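Local coordinates for protein N5-Carboxyaminoimidazole ribonucleotide synthetase (Staphylococcus aureus subsp. aureus, PDB 3ORQ) that catalyses the ATP-dependent joining of 5-aminoimidazole ribonucleotide and bicarbonate to give N5-carboxyaminoimidazole ribonucleotide, a step of purine biosynthesis, at residues K238-K243 with L266-I271. Numbering follows the deposited sequence.
Sequences KEQVNK and LYVNEI. With MG (magnesium ion), chain C; ADP (adenosine-5'-diphosphate), chain D.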
# COMPACT_ATOMS: atom_id res chain seq x y z
N LYS A 238 20.19 16.93 9.78
CA LYS A 238 19.35 16.86 10.98
C LYS A 238 19.52 18.09 11.85
O LYS A 238 18.54 18.59 12.42
CB LYS A 238 19.60 15.59 11.77
CG LYS A 238 19.02 14.37 11.12
CD LYS A 238 19.35 13.11 11.97
CE LYS A 238 18.94 11.84 11.24
NZ LYS A 238 19.11 10.61 12.09
N GLU A 239 20.75 18.60 11.93
CA GLU A 239 21.03 19.79 12.74
C GLU A 239 20.18 20.94 12.24
O GLU A 239 19.65 21.70 13.04
CB GLU A 239 22.52 20.16 12.70
CG GLU A 239 23.46 19.20 13.47
CD GLU A 239 24.99 19.41 13.16
OE1 GLU A 239 25.36 20.13 12.21
OE2 GLU A 239 25.83 18.82 13.88
N GLN A 240 20.05 21.08 10.91
CA GLN A 240 19.26 22.16 10.38
C GLN A 240 17.79 21.96 10.73
O GLN A 240 17.10 22.92 11.08
CB GLN A 240 19.46 22.30 8.88
CG GLN A 240 20.91 22.48 8.49
CD GLN A 240 21.48 23.81 8.99
OE1 GLN A 240 21.02 24.87 8.58
NE2 GLN A 240 22.47 23.74 9.91
N VAL A 241 17.29 20.72 10.65
CA VAL A 241 15.90 20.44 11.00
C VAL A 241 15.61 20.78 12.45
O VAL A 241 14.62 21.46 12.76
CB VAL A 241 15.51 18.98 10.70
CG1 VAL A 241 14.12 18.73 11.18
CG2 VAL A 241 15.57 18.71 9.18
N ASN A 242 16.48 20.33 13.35
CA ASN A 242 16.36 20.72 14.74
C ASN A 242 16.29 22.21 14.95
O ASN A 242 15.55 22.65 15.82
CB ASN A 242 17.46 20.11 15.58
CG ASN A 242 17.42 18.59 15.57
OD1 ASN A 242 16.35 17.95 15.43
ND2 ASN A 242 18.60 17.99 15.73
N LYS A 243 17.00 23.00 14.15
CA LYS A 243 16.86 24.46 14.25
C LYS A 243 15.48 24.88 13.76
O LYS A 243 14.80 25.70 14.40
CB LYS A 243 17.94 25.19 13.46
CG LYS A 243 19.30 25.27 14.17
CD LYS A 243 20.41 25.62 13.17
CE LYS A 243 21.76 25.82 13.88
NZ LYS A 243 22.47 24.56 14.26
N LEU A 266 26.41 23.10 2.72
CA LEU A 266 24.98 22.81 2.84
C LEU A 266 24.18 24.08 3.04
O LEU A 266 24.48 24.85 3.93
CB LEU A 266 24.69 21.85 4.01
CG LEU A 266 23.30 21.18 4.10
CD1 LEU A 266 23.12 20.15 3.00
CD2 LEU A 266 22.98 20.54 5.46
N TYR A 267 23.17 24.29 2.20
CA TYR A 267 22.17 25.33 2.47
C TYR A 267 20.76 24.71 2.49
O TYR A 267 20.43 23.83 1.68
CB TYR A 267 22.16 26.43 1.41
CG TYR A 267 23.49 27.11 1.03
CD1 TYR A 267 24.50 26.41 0.37
CD2 TYR A 267 23.68 28.47 1.26
CE1 TYR A 267 25.65 27.02 -0.01
CE2 TYR A 267 24.82 29.09 0.87
CZ TYR A 267 25.81 28.36 0.23
OH TYR A 267 26.98 28.98 -0.15
N VAL A 268 19.91 25.22 3.38
CA VAL A 268 18.49 24.95 3.30
C VAL A 268 17.91 25.75 2.14
O VAL A 268 18.09 26.97 2.10
CB VAL A 268 17.80 25.37 4.60
CG1 VAL A 268 16.38 24.87 4.65
CG2 VAL A 268 18.57 24.86 5.78
N ASN A 269 17.23 25.06 1.21
CA ASN A 269 16.48 25.71 0.15
C ASN A 269 15.05 26.09 0.53
O ASN A 269 14.68 27.26 0.54
CB ASN A 269 16.46 24.85 -1.12
CG ASN A 269 15.53 25.44 -2.23
OD1 ASN A 269 15.37 26.66 -2.35
ND2 ASN A 269 14.91 24.55 -3.02
N GLU A 270 14.22 25.08 0.79
CA GLU A 270 12.82 25.32 1.10
C GLU A 270 12.22 24.17 1.91
O GLU A 270 12.80 23.08 1.95
CB GLU A 270 12.02 25.54 -0.20
CG GLU A 270 11.78 24.26 -1.06
CD GLU A 270 11.22 24.53 -2.47
OE1 GLU A 270 11.04 25.74 -2.84
OE2 GLU A 270 10.99 23.53 -3.22
N ILE A 271 11.07 24.41 2.54
CA ILE A 271 10.37 23.39 3.31
C ILE A 271 8.92 23.20 2.81
O ILE A 271 8.18 24.18 2.63
CB ILE A 271 10.32 23.73 4.80
CG1 ILE A 271 11.66 24.27 5.29
CG2 ILE A 271 9.87 22.50 5.63
CD1 ILE A 271 11.60 24.75 6.77
MG MG C . 11.80 22.46 -4.94
PB ADP D . 10.08 25.05 -6.74
O1B ADP D . 9.55 25.52 -5.41
O2B ADP D . 10.51 23.62 -6.89
O3B ADP D . 9.22 25.53 -7.88
PA ADP D . 12.76 25.77 -6.11
O1A ADP D . 13.00 27.11 -5.46
O2A ADP D . 12.70 24.55 -5.24
O3A ADP D . 11.43 25.88 -7.03
O5' ADP D . 13.86 25.50 -7.25
C5' ADP D . 13.71 24.44 -8.18
C4' ADP D . 15.09 24.05 -8.69
O4' ADP D . 15.76 25.18 -9.30
C3' ADP D . 16.02 23.56 -7.57
O3' ADP D . 15.90 22.16 -7.28
C2' ADP D . 17.39 23.89 -8.13
O2' ADP D . 17.90 22.80 -8.89
C1' ADP D . 17.17 25.11 -9.01
N9 ADP D . 17.52 26.26 -8.15
C8 ADP D . 16.65 26.97 -7.41
N7 ADP D . 17.28 27.93 -6.68
C5 ADP D . 18.59 27.83 -6.99
C6 ADP D . 19.82 28.55 -6.59
N6 ADP D . 19.73 29.58 -5.70
N1 ADP D . 21.00 28.13 -7.12
C2 ADP D . 21.07 27.10 -7.99
N3 ADP D . 19.99 26.39 -8.40
C4 ADP D . 18.76 26.71 -7.94
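A single glutamine, Gln240, is the only residue of 238-243 to touch 266-271 in this buried contact, meeting Val268 and Leu266 without a hydrogen bond between the two segments. Its amide oxygen OE1 rests on the methyl CG2 of Val268 at 3.7 Å, and CB of Gln240 lies 4.1 Å from that same methyl. Between CB and the amide, CG of Gln240 passes CD2 of Leu266 at 4.2 Å, the two side chains running in opposite directions. The bend at chi2 (-67°) turns OE1 toward Val268 CG2, with NE2 farther from the strand; OE1 accepts a hydrogen bond from the backbone N of Lys124. Strand 266-272 is, within this chain, an edge strand of the large antiparallel sheet; both segments belong to the ATP-grasp region, and Glu236 and Ile244 of helix 234-245 extend the packing onto Leu266 and Ile271. At Asn269 and Glu270 a classic beta bulge, both residues facing Glu257, interrupts the regular pairing. Here the chain turns to the nucleotide: Asn269 ND2 donates to ADP O2A over 3.1 Å (152° at the hydrogen), while Glu270 OE2 binds magnesium at 2.2 Å. ADP O2A, 2.3 Å from the ion, and Glu257 also coordinate the metal. Van der Waals packing of Gln240 thus lies just before the bulge, whereas the metal and Asn269 converge on one phosphate oxygen, probably offsetting its negative charge.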